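Long-range contact in putative TOXIN related protein (Parabacteroides distasonis ATCC 8503, PDB 3K0Y), which is of unknown function, possibly toxin-related, and combines a NigD-like N-terminal OB domain with a NigD-like C-terminal beta sandwich: residues Leu176-Val188 against Ala198-Met210. Sequence-based numbering, arbitrary orientation.
Sequences LPDTKGETVDLVV and AYKLKYNSDKTKM
With CG of Tyr203 swung anti to its backbone N (chi1 178°), the ring reaches the 176-188 segment, where Leu176 CD1 sits over one face in a CH-pi contact, 4.3 Å from the centroid, and Val184 CG2 meets the edge. Asn204 is likewise anti (chi1 -174°), aiming its amide at the type II' turn Thr179-Glu182. ND2 donates to Gly181 O in the turn at 2.8 Å, from above the carbonyl plane, and to Thr183 OG1 just after it at 3.3 Å, while OD1 accepts from Asp206 N in an Asx turn. Thr179 N gives to Ser205 OG (2.9 Å) and Ser205 N to Thr179 OG1 (3.0 Å), which in turn donates to Glu182 O. A water ties Ser205 OG and Tyr203 OH to Leu176 O. Within these segments, antiparallel pairing runs from Val184-Tyr203 to Val188-Tyr199. Lys202 lies alongside Asp185, its NZ meeting the syn lone pair of OD1 at 2.8 Å on the face shared with Val187 and Lys200. The other face, with Leu186, Val188, Leu201 and Tyr203, packs on strands 113-116 and 119-128; in this beta hairpin, strand 184-192 pairs parallel with strand 149-155, and 195-203 is an edge strand of the four-stranded sheet within this chain.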
ATOM      1  N   LEU A 176     -10.005   2.541   8.693  1.00 45.92           N
ATOM      2  CA  LEU A 176     -10.890   3.640   8.325  1.00 46.17           C
ATOM      3  C   LEU A 176     -12.313   3.283   8.779  1.00 45.89           C
ATOM      4  O   LEU A 176     -12.646   2.103   8.846  1.00 45.95           O
ATOM      5  CB  LEU A 176     -10.892   3.922   6.833  1.00 45.93           C
ATOM      6  CG  LEU A 176      -9.583   4.477   6.246  1.00 47.31           C
ATOM      7  CD1 LEU A 176      -9.746   4.578   4.719  1.00 42.20           C
ATOM      8  CD2 LEU A 176      -9.168   5.801   6.885  1.00 44.41           C
ATOM      9  N   PRO A 177     -13.141   4.297   9.102  1.00 45.05           N
ATOM     10  CA  PRO A 177     -14.498   3.940   9.536  1.00 45.48           C
ATOM     11  C   PRO A 177     -15.255   3.182   8.455  1.00 45.99           C
ATOM     12  O   PRO A 177     -15.065   3.419   7.233  1.00 44.53           O
ATOM     13  CB  PRO A 177     -15.162   5.294   9.890  1.00 45.56           C
ATOM     14  CG  PRO A 177     -14.062   6.364   9.844  1.00 44.88           C
ATOM     15  CD  PRO A 177     -12.948   5.750   8.958  1.00 45.05           C
ATOM     16  N   ASP A 178     -16.090   2.247   8.899  1.00 47.38           N
ATOM     17  CA  ASP A 178     -16.860   1.418   7.974  1.00 48.32           C
ATOM     18  C   ASP A 178     -17.705   2.334   7.101  1.00 48.12           C
ATOM     19  O   ASP A 178     -18.310   3.248   7.595  1.00 46.63           O
ATOM     20  CB  ASP A 178     -17.739   0.412   8.706  1.00 48.95           C
ATOM     21  CG  ASP A 178     -18.158  -0.753   7.801  1.00 53.07           C
ATOM     22  OD1 ASP A 178     -18.708  -0.509   6.703  1.00 57.16           O
ATOM     23  OD2 ASP A 178     -17.911  -1.916   8.169  1.00 59.21           O
ATOM     24  N   THR A 179     -17.681   2.123   5.794  1.00 48.68           N
ATOM     25  CA  THR A 179     -18.490   2.936   4.896  1.00 49.91           C
ATOM     26  C   THR A 179     -19.871   2.320   4.777  1.00 51.43           C
ATOM     27  O   THR A 179     -20.675   2.787   3.994  1.00 51.09           O
ATOM     28  CB  THR A 179     -17.897   3.033   3.482  1.00 48.89           C
ATOM     29  OG1 THR A 179     -18.028   1.764   2.837  1.00 48.55           O
ATOM     30  CG2 THR A 179     -16.448   3.473   3.522  1.00 48.88           C
ATOM     31  N   LYS A 180     -20.125   1.295   5.595  1.00 53.85           N
ATOM     32  CA  LYS A 180     -21.251   0.383   5.452  1.00 55.51           C
ATOM     33  C   LYS A 180     -20.860  -0.411   4.209  1.00 56.47           C
ATOM     34  O   LYS A 180     -19.715  -0.910   4.158  1.00 57.75           O
ATOM     35  CB  LYS A 180     -22.575   1.133   5.348  1.00 55.75           C
ATOM     36  CG  LYS A 180     -22.727   2.330   6.318  1.00 57.09           C
ATOM     37  CD  LYS A 180     -22.206   2.083   7.723  1.00 58.27           C
ATOM     38  CE  LYS A 180     -22.501   3.261   8.661  1.00 59.54           C
ATOM     39  NZ  LYS A 180     -23.652   3.017   9.576  1.00 60.09           N
ATOM     40  N   GLY A 181     -21.732  -0.516   3.202  1.00 56.79           N
ATOM     41  CA  GLY A 181     -21.284  -1.023   1.884  1.00 56.01           C
ATOM     42  C   GLY A 181     -21.482  -0.009   0.763  1.00 55.90           C
ATOM     43  O   GLY A 181     -21.729  -0.394  -0.386  1.00 55.92           O
ATOM     44  N   GLU A 182     -21.414   1.279   1.111  1.00 55.23           N
ATOM     45  CA  GLU A 182     -21.448   2.390   0.155  1.00 54.90           C
ATOM     46  C   GLU A 182     -20.009   2.788  -0.217  1.00 53.79           C
ATOM     47  O   GLU A 182     -19.072   2.586   0.557  1.00 53.87           O
ATOM     48  CB  GLU A 182     -22.133   3.626   0.773  1.00 55.37           C
ATOM     49  CG  GLU A 182     -23.668   3.778   0.564  1.00 58.87           C
ATOM     50  CD  GLU A 182     -24.171   5.218   0.930  1.00 62.82           C
ATOM     51  OE1 GLU A 182     -23.760   6.172   0.235  1.00 65.17           O
ATOM     52  OE2 GLU A 182     -24.960   5.399   1.903  1.00 62.53           O
ATOM     53  N   THR A 183     -19.862   3.441  -1.362  1.00 52.43           N
ATOM     54  CA  THR A 183     -18.594   4.015  -1.787  1.00 51.31           C
ATOM     55  C   THR A 183     -18.438   5.510  -1.435  1.00 49.86           C
ATOM     56  O   THR A 183     -19.373   6.284  -1.569  1.00 50.74           O
ATOM     57  CB  THR A 183     -18.406   3.787  -3.254  1.00 51.07           C
ATOM     58  OG1 THR A 183     -18.590   2.382  -3.524  1.00 51.46           O
ATOM     59  CG2 THR A 183     -16.980   4.166  -3.656  1.00 51.62           C
ATOM     60  N   VAL A 184     -17.250   5.890  -0.959  1.00 47.27           N
ATOM     61  CA  VAL A 184     -16.948   7.258  -0.554  1.00 45.16           C
ATOM     62  C   VAL A 184     -15.718   7.701  -1.264  1.00 45.30           C
ATOM     63  O   VAL A 184     -15.015   6.866  -1.870  1.00 45.35           O
ATOM     64  CB  VAL A 184     -16.664   7.403   0.998  1.00 44.73           C
ATOM     65  CG1 VAL A 184     -17.885   6.947   1.838  1.00 44.48           C
ATOM     66  CG2 VAL A 184     -15.385   6.676   1.408  1.00 41.14           C
ATOM     67  N   ASP A 185     -15.434   8.998  -1.163  1.00 44.69           N
ATOM     68  CA  ASP A 185     -14.249   9.588  -1.722  1.00 45.61           C
ATOM     69  C   ASP A 185     -13.115   9.560  -0.722  1.00 46.16           C
ATOM     70  O   ASP A 185     -13.281   9.998   0.422  1.00 46.39           O
ATOM     71  CB  ASP A 185     -14.485  11.032  -2.117  1.00 45.62           C
ATOM     72  CG  ASP A 185     -15.404  11.174  -3.322  1.00 47.57           C
ATOM     73  OD1 ASP A 185     -15.704  10.176  -4.027  1.00 49.02           O
ATOM     74  OD2 ASP A 185     -15.817  12.320  -3.527  1.00 51.37           O
ATOM     75  N   LEU A 186     -11.972   9.048  -1.165  1.00 44.99           N
ATOM     76  CA  LEU A 186     -10.767   9.005  -0.354  1.00 43.79           C
ATOM     77  C   LEU A 186      -9.824   9.979  -1.007  1.00 42.51           C
ATOM     78  O   LEU A 186      -9.565   9.888  -2.201  1.00 43.16           O
ATOM     79  CB  LEU A 186     -10.201   7.594  -0.329  1.00 44.16           C
ATOM     80  CG  LEU A 186      -9.076   7.245   0.639  1.00 43.45           C
ATOM     81  CD1 LEU A 186      -9.564   7.180   2.051  1.00 43.05           C
ATOM     82  CD2 LEU A 186      -8.376   5.917   0.290  1.00 44.19           C
ATOM     83  N   VAL A 187      -9.389  10.962  -0.244  1.00 41.30           N
ATOM     84  CA  VAL A 187      -8.498  12.010  -0.695  1.00 41.52           C
ATOM     85  C   VAL A 187      -7.135  11.693  -0.037  1.00 42.32           C
ATOM     86  O   VAL A 187      -7.029  11.580   1.193  1.00 41.49           O
ATOM     87  CB  VAL A 187      -9.039  13.408  -0.301  1.00 41.45           C
ATOM     88  CG1 VAL A 187      -8.035  14.517  -0.587  1.00 40.46           C
ATOM     89  CG2 VAL A 187     -10.388  13.698  -1.058  1.00 41.53           C
ATOM     90  N   VAL A 188      -6.106  11.537  -0.862  1.00 42.58           N
ATOM     91  CA  VAL A 188      -4.781  11.354  -0.379  1.00 41.95           C
ATOM     92  C   VAL A 188      -3.923  12.517  -0.868  1.00 42.75           C
ATOM     93  O   VAL A 188      -3.643  12.625  -2.064  1.00 41.88           O
ATOM     94  CB  VAL A 188      -4.174  10.032  -0.898  1.00 42.80           C
ATOM     95  CG1 VAL A 188      -2.752   9.875  -0.377  1.00 41.44           C
ATOM     96  CG2 VAL A 188      -5.039   8.844  -0.515  1.00 39.34           C
ATOM     97  N   ALA A 198      -3.014  16.261  -4.454  1.00 48.64           N
ATOM     98  CA  ALA A 198      -4.073  15.393  -3.961  1.00 49.47           C
ATOM     99  C   ALA A 198      -4.437  14.361  -5.031  1.00 50.30           C
ATOM    100  O   ALA A 198      -4.432  14.641  -6.231  1.00 49.12           O
ATOM    101  CB  ALA A 198      -5.331  16.190  -3.633  1.00 48.90           C
ATOM    102  N   TYR A 199      -4.777  13.164  -4.594  1.00 50.67           N
ATOM    103  CA  TYR A 199      -5.366  12.225  -5.499  1.00 51.61           C
ATOM    104  C   TYR A 199      -6.633  11.734  -4.848  1.00 51.01           C
ATOM    105  O   TYR A 199      -6.676  11.576  -3.657  1.00 50.24           O
ATOM    106  CB  TYR A 199      -4.400  11.091  -5.839  1.00 52.02           C
ATOM    107  CG  TYR A 199      -3.387  11.477  -6.910  1.00 55.26           C
ATOM    108  CD1 TYR A 199      -3.707  12.367  -8.005  1.00 54.29           C
ATOM    109  CD2 TYR A 199      -2.084  11.004  -6.813  1.00 54.46           C
ATOM    110  CE1 TYR A 199      -2.697  12.707  -8.971  1.00 53.67           C
ATOM    111  CE2 TYR A 199      -1.112  11.373  -7.709  1.00 58.34           C
ATOM    112  CZ  TYR A 199      -1.407  12.193  -8.801  1.00 54.88           C
ATOM    113  OH  TYR A 199      -0.327  12.411  -9.625  1.00 53.42           O
ATOM    114  N   LYS A 200      -7.675  11.554  -5.658  1.00 50.69           N
ATOM    115  CA  LYS A 200      -8.988  11.184  -5.176  1.00 50.67           C
ATOM    116  C   LYS A 200      -9.353   9.832  -5.679  1.00 49.07           C
ATOM    117  O   LYS A 200      -9.453   9.634  -6.887  1.00 50.14           O
ATOM    118  CB  LYS A 200     -10.035  12.144  -5.671  1.00 51.12           C
ATOM    119  CG  LYS A 200     -10.008  13.476  -5.071  1.00 56.26           C
ATOM    120  CD  LYS A 200     -11.383  14.167  -5.232  1.00 62.20           C
ATOM    121  CE  LYS A 200     -11.417  15.497  -4.455  1.00 64.20           C
ATOM    122  NZ  LYS A 200     -12.460  16.396  -5.008  1.00 67.31           N
ATOM    123  N   LEU A 201      -9.603   8.914  -4.775  1.00 47.85           N
ATOM    124  CA  LEU A 201      -9.967   7.573  -5.150  1.00 49.01           C
ATOM    125  C   LEU A 201     -11.319   7.234  -4.517  1.00 50.14           C
ATOM    126  O   LEU A 201     -11.750   7.833  -3.541  1.00 49.95           O
ATOM    127  CB  LEU A 201      -8.910   6.550  -4.681  1.00 48.66           C
ATOM    128  CG  LEU A 201      -7.419   6.849  -4.858  1.00 50.55           C
ATOM    129  CD1 LEU A 201      -6.921   7.745  -3.723  1.00 51.59           C
ATOM    130  CD2 LEU A 201      -6.532   5.562  -4.836  1.00 52.95           C
ATOM    131  N   LYS A 202     -11.963   6.233  -5.084  1.00 50.68           N
ATOM    132  CA  LYS A 202     -13.217   5.709  -4.564  1.00 50.40           C
ATOM    133  C   LYS A 202     -12.840   4.606  -3.613  1.00 49.07           C
ATOM    134  O   LYS A 202     -11.982   3.814  -3.942  1.00 49.01           O
ATOM    135  CB  LYS A 202     -14.066   5.137  -5.711  1.00 49.89           C
ATOM    136  CG  LYS A 202     -14.535   6.148  -6.694  1.00 51.00           C
ATOM    137  CD  LYS A 202     -15.570   7.016  -6.074  1.00 54.04           C
ATOM    138  CE  LYS A 202     -16.244   7.952  -7.070  1.00 55.22           C
ATOM    139  NZ  LYS A 202     -16.870   9.143  -6.386  1.00 51.26           N
ATOM    140  N   TYR A 203     -13.504   4.554  -2.463  1.00 49.27           N
ATOM    141  CA  TYR A 203     -13.258   3.563  -1.397  1.00 49.29           C
ATOM    142  C   TYR A 203     -14.566   3.041  -0.763  1.00 50.36           C
ATOM    143  O   TYR A 203     -15.424   3.811  -0.305  1.00 50.06           O
ATOM    144  CB  TYR A 203     -12.397   4.175  -0.298  1.00 48.58           C
ATOM    145  CG  TYR A 203     -12.169   3.216   0.847  1.00 48.02           C
ATOM    146  CD1 TYR A 203     -11.365   2.080   0.683  1.00 48.40           C
ATOM    147  CD2 TYR A 203     -12.767   3.416   2.074  1.00 46.25           C
ATOM    148  CE1 TYR A 203     -11.165   1.168   1.717  1.00 46.46           C
ATOM    149  CE2 TYR A 203     -12.582   2.507   3.118  1.00 47.92           C
ATOM    150  CZ  TYR A 203     -11.762   1.396   2.931  1.00 47.03           C
ATOM    151  OH  TYR A 203     -11.590   0.494   3.951  1.00 47.97           O
ATOM    152  N   ASN A 204     -14.679   1.727  -0.695  1.00 51.71           N
ATOM    153  CA  ASN A 204     -15.815   1.067  -0.071  1.00 53.07           C
ATOM    154  C   ASN A 204     -15.218   0.052   0.895  1.00 54.26           C
ATOM    155  O   ASN A 204     -14.353  -0.696   0.488  1.00 54.17           O
ATOM    156  CB  ASN A 204     -16.663   0.377  -1.151  1.00 52.74           C
ATOM    157  CG  ASN A 204     -17.978  -0.223  -0.605  1.00 52.57           C
ATOM    158  OD1 ASN A 204     -17.992  -0.885   0.426  1.00 49.84           O
ATOM    159  ND2 ASN A 204     -19.072   0.001  -1.321  1.00 50.78           N
ATOM    160  N   SER A 205     -15.640   0.046   2.166  1.00 55.29           N
ATOM    161  CA  SER A 205     -15.110  -0.932   3.130  1.00 57.05           C
ATOM    162  C   SER A 205     -15.389  -2.387   2.734  1.00 58.22           C
ATOM    163  O   SER A 205     -14.712  -3.297   3.185  1.00 57.53           O
ATOM    164  CB  SER A 205     -15.688  -0.707   4.527  1.00 56.55           C
ATOM    165  OG  SER A 205     -15.349   0.567   4.997  1.00 57.88           O
ATOM    166  N   ASP A 206     -16.425  -2.604   1.938  1.00 60.13           N
ATOM    167  CA  ASP A 206     -16.703  -3.934   1.405  1.00 62.32           C
ATOM    168  C   ASP A 206     -15.837  -4.227   0.154  1.00 63.49           C
ATOM    169  O   ASP A 206     -16.117  -3.704  -0.909  1.00 63.83           O
ATOM    170  CB  ASP A 206     -18.203  -4.027   1.077  1.00 62.57           C
ATOM    171  CG  ASP A 206     -18.650  -5.430   0.768  1.00 62.77           C
ATOM    172  OD1 ASP A 206     -17.899  -6.377   1.026  1.00 64.16           O
ATOM    173  OD2 ASP A 206     -19.769  -5.583   0.270  1.00 65.68           O
ATOM    174  N   LYS A 207     -14.792  -5.050   0.303  1.00 65.79           N
ATOM    175  CA  LYS A 207     -13.881  -5.451  -0.815  1.00 67.52           C
ATOM    176  C   LYS A 207     -14.603  -6.018  -2.024  1.00 69.09           C
ATOM    177  O   LYS A 207     -14.251  -5.738  -3.171  1.00 69.10           O
ATOM    178  CB  LYS A 207     -12.909  -6.542  -0.369  1.00 67.59           C
ATOM    179  CG  LYS A 207     -11.943  -6.126   0.717  1.00 68.54           C
ATOM    180  CD  LYS A 207     -10.689  -6.969   0.659  1.00 69.00           C
ATOM    181  CE  LYS A 207     -10.191  -7.365   2.031  1.00 68.59           C
ATOM    182  NZ  LYS A 207      -9.194  -8.426   1.832  1.00 68.15           N
ATOM    183  N   THR A 208     -15.583  -6.870  -1.738  1.00 71.04           N
ATOM    184  CA  THR A 208     -16.519  -7.387  -2.723  1.00 72.29           C
ATOM    185  C   THR A 208     -16.973  -6.374  -3.760  1.00 73.53           C
ATOM    186  O   THR A 208     -16.850  -6.635  -4.943  1.00 73.91           O
ATOM    187  CB  THR A 208     -17.762  -7.894  -2.021  1.00 72.29           C
ATOM    188  OG1 THR A 208     -17.459  -9.148  -1.402  1.00 73.11           O
ATOM    189  CG2 THR A 208     -18.924  -8.047  -3.004  1.00 72.24           C
ATOM    190  N   LYS A 209     -17.479  -5.223  -3.318  1.00 75.07           N
ATOM    191  CA  LYS A 209     -18.147  -4.264  -4.226  1.00 76.39           C
ATOM    192  C   LYS A 209     -17.111  -3.492  -5.046  1.00 77.53           C
ATOM    193  O   LYS A 209     -17.380  -3.099  -6.187  1.00 78.22           O
ATOM    194  CB  LYS A 209     -19.030  -3.270  -3.455  1.00 76.68           C
ATOM    195  CG  LYS A 209     -19.742  -3.844  -2.217  1.00 76.79           C
ATOM    196  CD  LYS A 209     -21.209  -4.122  -2.421  1.00 77.28           C
ATOM    197  CE  LYS A 209     -22.046  -3.006  -1.841  1.00 77.01           C
ATOM    198  NZ  LYS A 209     -23.475  -3.178  -2.128  1.00 76.56           N
HETATM  199  N   MSE A 210     -15.935  -3.268  -4.457  1.00 78.16           N
HETATM  200  CA  MSE A 210     -14.802  -2.706  -5.182  1.00 78.67           C
HETATM  201  C   MSE A 210     -14.571  -3.547  -6.428  1.00 78.94           C
HETATM  202  O   MSE A 210     -14.077  -3.055  -7.443  1.00 79.85           O
HETATM  203  CB  MSE A 210     -13.523  -2.724  -4.318  1.00 78.93           C
HETATM  204  CG  MSE A 210     -13.563  -1.904  -3.012  1.00 78.74           C
HETATM  205 SE   MSE A 210     -12.732  -0.139  -3.194  0.75 78.61          SE
HETATM  206  CE  MSE A 210     -14.093   0.596  -4.348  1.00 73.85           C
TER
HETATM  207  O   HOH W   1     -13.147   0.750   6.406  1.00 53.64           O